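Local coordinates for protein CyaB (Pseudomonas aeruginosa, PDB 3R5G) that probably works as an adenylyl cyclase, making cyclic AMP from ATP, and is represented here by the catalytic domain of a longer membrane protein, at residues A[11-16]-A[112-117]; A[64-69]-A[79-84]; A[88-93]-A[190-195]. All blocks are in the same frame, centred on the assembly; numbering follows the deposited sequence.

Overall arrangement
All three contacts belong to the class III cyclase catalytic domain; interactions 2 and 3 share helix 74-100, which packs on the sheet that holds interaction 1. Interaction 1 pairs strands 6-18 and 109-116 near the centre of the chain. Interaction 2, its centre about 9 Å away, packs neighbouring strand 61-66 against the helix; its segments fall between those of interaction 1 in sequence. Interaction 3, its centre about 16 Å from each of the others, ties later turns of the helix to the end of strand 185-190 and the loop that follows; it opens after interaction 2 has closed, and its segments alternate with those of interaction 1. Core sheet, helix and C-terminal segment are thereby joined.

Interaction 1 (A[11-16]-A[112-117]); sequences TVFFSD and MGINTG
Strands 11-16 and 112-116 run antiparallel in the central sheet of the class III cyclase catalytic domain, their axes 4.6 Å apart. Four backbone hydrogen bonds hold them in two hydrogen-bonded pairs, Val12 with Asn115 and Phe14 with Gly113. Two of these are almost straight and nearly along the acceptor's C=O axis: Val12 N to Asn115 O at 2.8 Å, and Phe14 N to Gly113 O at 3.0 Å. Each pair is closed by the return bond, and CA-H groups of Thr11, Phe13, Met112 and Ile114 add weak contacts to the same carbonyls.

On the face that carries Thr11, Phe13 and Ser15, Phe13 has CG anti to the backbone N (chi1 167°), and its ring crosses Met112 and Ile114 obliquely. The sulfur of Met112 comes to the ring edge, near its plane, 3.5 Å from Phe13 CE1, a Met-aromatic contact. Ile114 CG1 and Ile114 CD1 both touch Phe13 CD1. At the Thr11 end, the two branches of its side chain do different work. The hydroxyl, anti to the carbonyl carbon, meets that of Thr116 in a hydrogen bond, Thr11 OG1 to Thr116 OG1 at 2.8 Å; Thr116 OG1 also bonds Thr160. The methyl, anti to the backbone N, is pressed unusually close to Ile114, with Thr11 CG2 only 3.3 Å from Ile114 CG2.

Helix 74-100 covers Thr11 and Phe13 on this face, placing Met88 against the ring, and helix 158-164 lies against Ile114 and Thr116. Helix 137-148 packs on the other face over Val12 and Phe14, where the buried amide of Asn115 is satisfied through OD1 by Ser157 OG and through ND2 by Glu138 OE1.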
loop_
_atom_site.group_PDB
_atom_site.type_symbol
_atom_site.label_atom_id
_atom_site.label_comp_id
_atom_site.label_asym_id
_atom_site.label_seq_id
_atom_site.Cartn_x
_atom_site.Cartn_y
_atom_site.Cartn_z
ATOM N N THR A 11 -4.922 16.098 6.897
ATOM C CA THR A 11 -3.688 16.098 6.056
ATOM C C THR A 11 -3.130 14.701 6.178
ATOM O O THR A 11 -2.888 14.163 7.285
ATOM C CB THR A 11 -2.754 17.232 6.454
ATOM O OG1 THR A 11 -3.362 18.486 6.172
ATOM C CG2 THR A 11 -1.428 17.162 5.565
ATOM N N VAL A 12 -2.845 14.119 5.033
ATOM C CA VAL A 12 -2.401 12.732 4.906
ATOM C C VAL A 12 -1.008 12.645 4.299
ATOM O O VAL A 12 -0.738 13.374 3.321
ATOM C CB VAL A 12 -3.363 11.861 3.994
ATOM C CG1 VAL A 12 -2.877 10.458 3.844
ATOM C CG2 VAL A 12 -4.822 11.989 4.520
ATOM N N PHE A 13 -0.104 11.887 4.920
ATOM C CA PHE A 13 1.315 11.835 4.580
ATOM C C PHE A 13 1.653 10.389 4.255
ATOM O O PHE A 13 1.275 9.449 5.003
ATOM C CB PHE A 13 2.072 12.264 5.881
ATOM C CG PHE A 13 3.510 11.970 5.825
ATOM C CD1 PHE A 13 4.406 13.021 5.485
ATOM C CD2 PHE A 13 4.033 10.677 6.094
ATOM C CE1 PHE A 13 5.782 12.775 5.475
ATOM C CE2 PHE A 13 5.477 10.432 6.052
ATOM C CZ PHE A 13 6.346 11.481 5.739
ATOM N N PHE A 14 2.356 10.200 3.119
ATOM C CA PHE A 14 2.970 8.961 2.810
ATOM C C PHE A 14 4.420 9.122 2.535
ATOM O O PHE A 14 4.811 10.117 1.899
ATOM C CB PHE A 14 2.367 8.299 1.511
ATOM C CG PHE A 14 0.987 7.696 1.695
ATOM C CD1 PHE A 14 -0.115 8.460 1.627
ATOM C CD2 PHE A 14 0.848 6.327 2.018
ATOM C CE1 PHE A 14 -1.397 7.896 1.719
ATOM C CE2 PHE A 14 -0.430 5.791 2.253
ATOM C CZ PHE A 14 -1.556 6.572 2.018
ATOM N N SER A 15 5.216 8.155 2.905
ATOM C CA SER A 15 6.638 8.184 2.508
ATOM C C SER A 15 7.152 6.818 2.191
ATOM O O SER A 15 6.583 5.822 2.611
ATOM C CB SER A 15 7.495 8.774 3.596
ATOM O OG SER A 15 7.493 7.924 4.793
ATOM N N ASP A 16 8.251 6.751 1.437
ATOM C CA ASP A 16 8.965 5.496 1.347
ATOM C C ASP A 16 10.448 5.783 1.157
ATOM O O ASP A 16 10.851 6.973 1.002
ATOM C CB ASP A 16 8.434 4.597 0.204
ATOM C CG ASP A 16 8.711 5.136 -1.176
ATOM O OD1 ASP A 16 9.841 5.428 -1.538
ATOM O OD2 ASP A 16 7.725 5.297 -1.922
ATOM N N MET A 112 8.377 11.721 -0.169
ATOM C CA MET A 112 7.123 11.974 0.539
ATOM C C MET A 112 6.077 12.632 -0.305
ATOM O O MET A 112 6.444 13.492 -1.140
ATOM C CB MET A 112 7.411 12.926 1.748
ATOM C CG MET A 112 8.478 12.296 2.635
ATOM S SD MET A 112 8.902 13.458 3.991
ATOM C CE MET A 112 10.560 13.494 3.698
ATOM N N GLY A 113 4.809 12.318 -0.024
ATOM C CA GLY A 113 3.681 12.942 -0.675
ATOM C C GLY A 113 2.690 13.386 0.395
ATOM O O GLY A 113 2.488 12.558 1.318
ATOM N N ILE A 114 2.073 14.547 0.283
ATOM C CA ILE A 114 1.175 15.058 1.345
ATOM C C ILE A 114 0.020 15.685 0.639
ATOM O O ILE A 114 0.237 16.507 -0.289
ATOM C CB ILE A 114 1.930 16.030 2.265
ATOM C CG1 ILE A 114 3.138 15.322 2.835
ATOM C CG2 ILE A 114 0.970 16.534 3.335
ATOM C CD1 ILE A 114 4.037 16.297 3.705
ATOM N N ASN A 115 -1.206 15.426 1.102
ATOM C CA ASN A 115 -2.360 16.084 0.556
ATOM C C ASN A 115 -3.297 16.376 1.680
ATOM O O ASN A 115 -3.308 15.650 2.694
ATOM C CB ASN A 115 -3.031 15.129 -0.466
ATOM C CG ASN A 115 -4.346 15.676 -1.028
ATOM O OD1 ASN A 115 -4.399 16.838 -1.478
ATOM N ND2 ASN A 115 -5.408 14.890 -0.931
ATOM N N THR A 116 -4.171 17.326 1.556
ATOM C CA THR A 116 -5.173 17.700 2.553
ATOM C C THR A 116 -6.540 17.694 1.884
ATOM O O THR A 116 -6.699 18.139 0.776
ATOM C CB THR A 116 -4.908 19.109 2.996
ATOM O OG1 THR A 116 -3.581 19.227 3.526
ATOM C CG2 THR A 116 -5.975 19.655 4.056
ATOM N N GLY A 117 -7.510 17.091 2.538
ATOM C CA GLY A 117 -8.911 17.092 2.025
ATOM C C GLY A 117 -9.753 16.175 2.891
ATOM O O GLY A 117 -9.285 15.601 3.895
#

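Interaction 2 (A[64-69]-A[79-84]); sequences VFFGDP and VAAVSM
The flat ring of Phe66 settles onto helix 79-84 from strand 64-66, a sheet-to-helix packing layer of the class III cyclase alpha/beta fold. Strand and helix run roughly antiparallel, at 149°, with their axes 8.7 Å apart. Phe66 points toward the helix, its CG anti to the carbonyl carbon (chi1 -69°), and presents one ring face to the backbone between Ala80 and Ala81. Ala81 CA sits over that face toward the rim, 3.5 Å from Phe66 CE2. The two alanine methyls meet different flanks of the ring: Ala81 CB reaches Phe66 CD2 at 3.5 Å, while Ala80 CB lies by Phe66 CE1 and CD1. With such small side chains on the helix, the ring can approach its backbone directly.

Met84, one turn further on, takes the ring's edge. Its CG is anti to the backbone N and the chain stays extended through chi2, which carries the sulfur to the ring edge, in its plane near CZ, in a Met-aromatic contact. The bend at chi3 (70°) then turns the methyl Met84 CE back toward Phe66 CE2 and CZ. Around this buried cluster, strand 6-18 contributes Thr11 against Ala81 and Phe13 against Met84, and helix 29-50 packs Ile46, Ala47 and Tyr50 on Met84. Val64, on the same side of its strand as Phe66, meets the methionine more loosely, tip to tip, with Val64 CG1 4.1 Å from Met84 SD.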
loop_
_atom_site.group_PDB
_atom_site.type_symbol
_atom_site.label_atom_id
_atom_site.label_comp_id
_atom_site.label_asym_id
_atom_site.label_seq_id
_atom_site.Cartn_x
_atom_site.Cartn_y
_atom_site.Cartn_z
ATOM N N VAL A 64 0.862 8.442 7.766
ATOM C CA VAL A 64 0.545 9.232 8.969
ATOM C C VAL A 64 -0.550 10.177 8.598
ATOM O O VAL A 64 -0.565 10.673 7.436
ATOM C CB VAL A 64 1.770 9.995 9.472
ATOM C CG1 VAL A 64 1.437 10.865 10.733
ATOM C CG2 VAL A 64 2.980 9.019 9.659
ATOM N N PHE A 65 -1.522 10.428 9.478
ATOM C CA PHE A 65 -2.461 11.469 9.184
ATOM C C PHE A 65 -2.654 12.442 10.317
ATOM O O PHE A 65 -2.377 12.078 11.498
ATOM C CB PHE A 65 -3.775 10.908 8.640
ATOM C CG PHE A 65 -4.463 9.942 9.597
ATOM C CD1 PHE A 65 -5.377 10.407 10.536
ATOM C CD2 PHE A 65 -4.257 8.615 9.449
ATOM C CE1 PHE A 65 -6.112 9.432 11.357
ATOM C CE2 PHE A 65 -4.956 7.620 10.249
ATOM C CZ PHE A 65 -5.854 8.072 11.231
ATOM N N PHE A 66 -3.114 13.621 9.984
ATOM C CA PHE A 66 -3.353 14.685 10.977
ATOM C C PHE A 66 -4.765 15.204 10.828
ATOM O O PHE A 66 -5.278 15.382 9.725
ATOM C CB PHE A 66 -2.374 15.849 10.740
ATOM C CG PHE A 66 -0.968 15.521 11.053
ATOM C CD1 PHE A 66 -0.328 16.038 12.210
ATOM C CD2 PHE A 66 -0.201 14.721 10.166
ATOM C CE1 PHE A 66 1.072 15.680 12.404
ATOM C CE2 PHE A 66 1.125 14.365 10.398
ATOM C CZ PHE A 66 1.756 14.832 11.483
ATOM N N GLY A 67 -5.424 15.431 11.933
ATOM C CA GLY A 67 -6.790 15.983 11.966
ATOM C C GLY A 67 -7.739 14.991 12.675
ATOM O O GLY A 67 -8.915 15.347 12.848
ATOM N N ASP A 68 -7.273 13.814 12.988
ATOM C CA ASP A 68 -8.102 12.836 13.703
ATOM C C ASP A 68 -7.086 11.938 14.399
ATOM O O ASP A 68 -6.073 11.602 13.801
ATOM C CB ASP A 68 -9.008 12.031 12.738
ATOM C CG ASP A 68 -9.711 10.899 13.485
ATOM O OD1 ASP A 68 -10.850 11.150 13.844
ATOM O OD2 ASP A 68 -9.169 9.810 13.661
ATOM N N PRO A 69 -7.385 11.431 15.661
ATOM C CA PRO A 69 -8.603 11.696 16.409
ATOM C C PRO A 69 -8.772 13.083 16.963
ATOM O O PRO A 69 -9.918 13.487 17.291
ATOM C CB PRO A 69 -8.439 10.691 17.619
ATOM C CG PRO A 69 -7.686 9.522 17.120
ATOM C CD PRO A 69 -6.661 10.293 16.158
ATOM N N VAL A 79 0.432 22.331 8.605
ATOM C CA VAL A 79 1.784 22.747 8.961
ATOM C C VAL A 79 2.489 21.611 9.740
ATOM O O VAL A 79 3.683 21.351 9.536
ATOM C CB VAL A 79 1.757 24.011 9.776
ATOM C CG1 VAL A 79 3.123 24.369 10.366
ATOM C CG2 VAL A 79 1.289 25.132 8.821
ATOM N N ALA A 80 1.770 20.965 10.702
ATOM C CA ALA A 80 2.411 19.905 11.445
ATOM C C ALA A 80 2.880 18.708 10.573
ATOM O O ALA A 80 4.037 18.197 10.701
ATOM C CB ALA A 80 1.434 19.404 12.559
ATOM N N ALA A 81 2.007 18.336 9.581
ATOM C CA ALA A 81 2.345 17.196 8.749
ATOM C C ALA A 81 3.591 17.588 7.915
ATOM O O ALA A 81 4.447 16.774 7.739
ATOM C CB ALA A 81 1.189 16.920 7.772
ATOM N N VAL A 82 3.581 18.748 7.289
ATOM C CA VAL A 82 4.755 19.075 6.405
ATOM C C VAL A 82 6.011 19.275 7.221
ATOM O O VAL A 82 7.108 18.900 6.756
ATOM C CB VAL A 82 4.356 20.284 5.597
ATOM C CG1 VAL A 82 5.487 20.774 4.607
ATOM C CG2 VAL A 82 3.192 19.889 4.663
ATOM N N SER A 83 5.889 19.901 8.401
ATOM C CA SER A 83 7.045 20.105 9.286
ATOM C C SER A 83 7.572 18.778 9.718
ATOM O O SER A 83 8.805 18.607 9.808
ATOM C CB SER A 83 6.659 21.002 10.505
ATOM O OG SER A 83 6.197 22.263 10.033
ATOM N N MET A 84 6.706 17.773 9.992
ATOM C CA MET A 84 7.159 16.433 10.291
ATOM C C MET A 84 7.974 15.875 9.124
ATOM O O MET A 84 9.075 15.309 9.308
ATOM C CB MET A 84 5.912 15.633 10.603
ATOM C CG MET A 84 6.241 14.181 10.843
ATOM S SD MET A 84 4.877 13.026 10.763
ATOM C CE MET A 84 4.627 13.150 8.947
#

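Interaction 3 (A[88-93]-A[190-195]); sequences MRKHMK and VVDSRR
Arg89 reaches from helix 88-93 toward Asp192, tip to tip, in a salt bridge that fastens this helix of the class III cyclase domain to the end of strand 185-190 and the loop that follows it. The arginine leaves the helix with CG anti to the backbone N and bends at chi3 (65°), which brings NH2 between two acceptors. Arg89 NH2 donates to Asp192 OD1 at 2.8 Å and to the backbone oxygen of Val190, Val190 O, at 3.1 Å. The second bond is nearly straight at the hydrogen. Both acceptors lie close to the guanidinium plane. NH2 meets Asp192 OD1 from above the carboxylate plane, which is turned 58° from that of the guanidinium, and it also stands above the Val190 carbonyl plane.

Two waters extend this grip along the guanidinium edge. One links Arg89 NH1 to Val190 O, giving that carbonyl a second donor; the other links Arg89 NE to Asp192 OD2, lying 2.6 Å from Asp192 OD2. Gly152 O accepts from Arg89 NH1 too, so all three nitrogens of the group are engaged and its rotation should be well fixed. The buried Val190 side chain points to the helix and packs on Val82 and Ile86; Asp192, partly exposed, also touches Ile86.

Lys90, exposed and extended beyond CG, approaches the same carboxylate with its methylene CE, 3.5 Å from Asp192 OD2. Its ammonium stays too distant for a salt bridge, though its charge, with that of Arg89, would be expected to favour the ionised aspartate. A third water completes the link to the segment, accepting from Lys90 NZ at 2.5 Å and donating to Ser193 O at 3.1 Å.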
loop_
_atom_site.group_PDB
_atom_site.type_symbol
_atom_site.label_atom_id
_atom_site.label_comp_id
_atom_site.label_asym_id
_atom_site.label_seq_id
_atom_site.Cartn_x
_atom_site.Cartn_y
_atom_site.Cartn_z
ATOM N N MET A 88 11.803 14.567 9.134
ATOM C CA MET A 88 12.185 13.239 8.750
ATOM C C MET A 88 13.270 13.290 7.700
ATOM O O MET A 88 14.187 12.465 7.761
ATOM C CB MET A 88 10.965 12.472 8.224
ATOM C CG MET A 88 9.928 12.167 9.324
ATOM S SD MET A 88 8.470 11.431 8.569
ATOM C CE MET A 88 7.715 10.697 10.034
ATOM N N ARG A 89 13.137 14.195 6.736
ATOM C CA ARG A 89 14.173 14.280 5.675
ATOM C C ARG A 89 15.502 14.695 6.314
ATOM O O ARG A 89 16.581 14.146 5.874
ATOM C CB ARG A 89 13.668 15.279 4.641
ATOM C CG ARG A 89 14.673 15.489 3.522
ATOM C CD ARG A 89 14.092 16.164 2.292
ATOM N NE ARG A 89 13.687 17.517 2.666
ATOM C CZ ARG A 89 12.989 18.339 1.831
ATOM N NH1 ARG A 89 12.687 17.858 0.591
ATOM N NH2 ARG A 89 12.637 19.558 2.174
ATOM N N LYS A 90 15.478 15.606 7.316
ATOM C CA LYS A 90 16.740 15.959 7.990
ATOM C C LYS A 90 17.264 14.775 8.750
ATOM O O LYS A 90 18.480 14.527 8.753
ATOM C CB LYS A 90 16.567 17.130 8.940
ATOM C CG LYS A 90 16.294 18.453 8.339
ATOM C CD LYS A 90 16.033 19.493 9.372
ATOM C CE LYS A 90 15.689 20.824 8.690
ATOM N NZ LYS A 90 15.220 21.854 9.610
ATOM N N HIS A 91 16.414 13.998 9.390
ATOM C CA HIS A 91 16.924 12.904 10.207
ATOM C C HIS A 91 17.465 11.790 9.339
ATOM O O HIS A 91 18.366 11.026 9.709
ATOM C CB HIS A 91 15.813 12.390 11.112
ATOM C CG HIS A 91 16.330 11.533 12.203
ATOM N ND1 HIS A 91 17.145 12.025 13.197
ATOM C CD2 HIS A 91 16.066 10.240 12.497
ATOM C CE1 HIS A 91 17.420 11.033 14.035
ATOM N NE2 HIS A 91 16.763 9.946 13.643
ATOM N N MET A 92 16.990 11.687 8.117
ATOM C CA MET A 92 17.554 10.712 7.215
ATOM C C MET A 92 19.001 10.927 6.948
ATOM O O MET A 92 19.680 9.934 6.702
ATOM C CB MET A 92 16.763 10.697 5.894
ATOM C CG MET A 92 15.637 9.765 5.918
ATOM S SD MET A 92 16.201 8.031 5.846
ATOM C CE MET A 92 16.362 7.492 4.166
ATOM N N LYS A 93 19.455 12.174 7.045
ATOM C CA LYS A 93 20.931 12.403 6.854
ATOM C C LYS A 93 21.692 11.750 7.988
ATOM O O LYS A 93 22.782 11.166 7.789
ATOM C CB LYS A 93 21.279 13.888 6.869
ATOM C CG LYS A 93 20.549 14.625 5.771
ATOM C CD LYS A 93 20.975 16.096 5.804
ATOM C CE LYS A 93 20.409 16.875 4.616
ATOM N NZ LYS A 93 19.049 16.335 4.211
ATOM N N VAL A 190 8.429 21.115 -1.192
ATOM C CA VAL A 190 8.668 21.818 0.042
ATOM C C VAL A 190 10.166 21.965 0.257
ATOM O O VAL A 190 10.948 21.005 0.070
ATOM C CB VAL A 190 8.042 20.949 1.213
ATOM C CG1 VAL A 190 8.464 21.588 2.532
ATOM C CG2 VAL A 190 6.585 21.032 1.164
ATOM N N VAL A 191 10.562 23.204 0.545
ATOM C CA VAL A 191 11.978 23.575 0.617
ATOM C C VAL A 191 12.259 24.038 2.063
ATOM O O VAL A 191 11.506 24.808 2.641
ATOM C CB VAL A 191 12.257 24.731 -0.353
ATOM C CG1 VAL A 191 13.667 25.280 -0.220
ATOM C CG2 VAL A 191 12.025 24.232 -1.747
ATOM N N ASP A 192 13.319 23.529 2.636
ATOM C CA ASP A 192 13.629 23.882 4.015
ATOM C C ASP A 192 14.006 25.298 4.086
ATOM O O ASP A 192 14.647 25.870 3.164
ATOM C CB ASP A 192 14.874 23.090 4.387
ATOM C CG ASP A 192 14.547 21.608 4.638
ATOM O OD1 ASP A 192 13.413 21.169 4.358
ATOM O OD2 ASP A 192 15.423 20.887 5.177
ATOM N N SER A 193 13.658 25.967 5.151
ATOM C CA SER A 193 13.981 27.373 5.315
ATOM C C SER A 193 14.174 27.720 6.770
ATOM O O SER A 193 14.063 26.794 7.689
ATOM C CB SER A 193 12.917 28.307 4.664
ATOM O OG SER A 193 11.613 28.231 5.261
ATOM N N ARG A 194 14.449 29.029 6.988
ATOM C CA ARG A 194 14.995 29.344 8.301
ATOM C C ARG A 194 13.945 29.096 9.371
ATOM O O ARG A 194 14.335 28.680 10.480
ATOM C CB ARG A 194 15.631 30.792 8.421
ATOM C CG ARG A 194 17.216 30.845 8.169
ATOM C CD ARG A 194 17.467 30.882 6.653
ATOM N NE ARG A 194 16.167 31.285 6.139
ATOM C CZ ARG A 194 15.520 30.814 5.074
ATOM N NH1 ARG A 194 14.304 31.300 4.842
ATOM N NH2 ARG A 194 16.048 29.897 4.255
ATOM N N ARG A 195 12.669 29.264 9.084
ATOM C CA ARG A 195 11.654 29.303 10.135
ATOM C C ARG A 195 11.033 27.929 10.350
ATOM O O ARG A 195 10.029 27.850 11.048
ATOM C CB ARG A 195 10.559 30.279 9.832
ATOM C CG ARG A 195 11.158 31.640 9.454
ATOM C CD ARG A 195 11.217 32.379 10.687
ATOM N NE ARG A 195 9.859 32.594 11.187
ATOM C CZ ARG A 195 9.494 32.665 12.470
ATOM N NH1 ARG A 195 10.362 32.450 13.517
ATOM N NH2 ARG A 195 8.217 32.867 12.752
HETATM O O HOH W 1 11.077 18.936 -1.675
HETATM O O HOH W 2 14.442 18.524 5.298
HETATM O O HOH W 3 14.686 23.720 7.969
#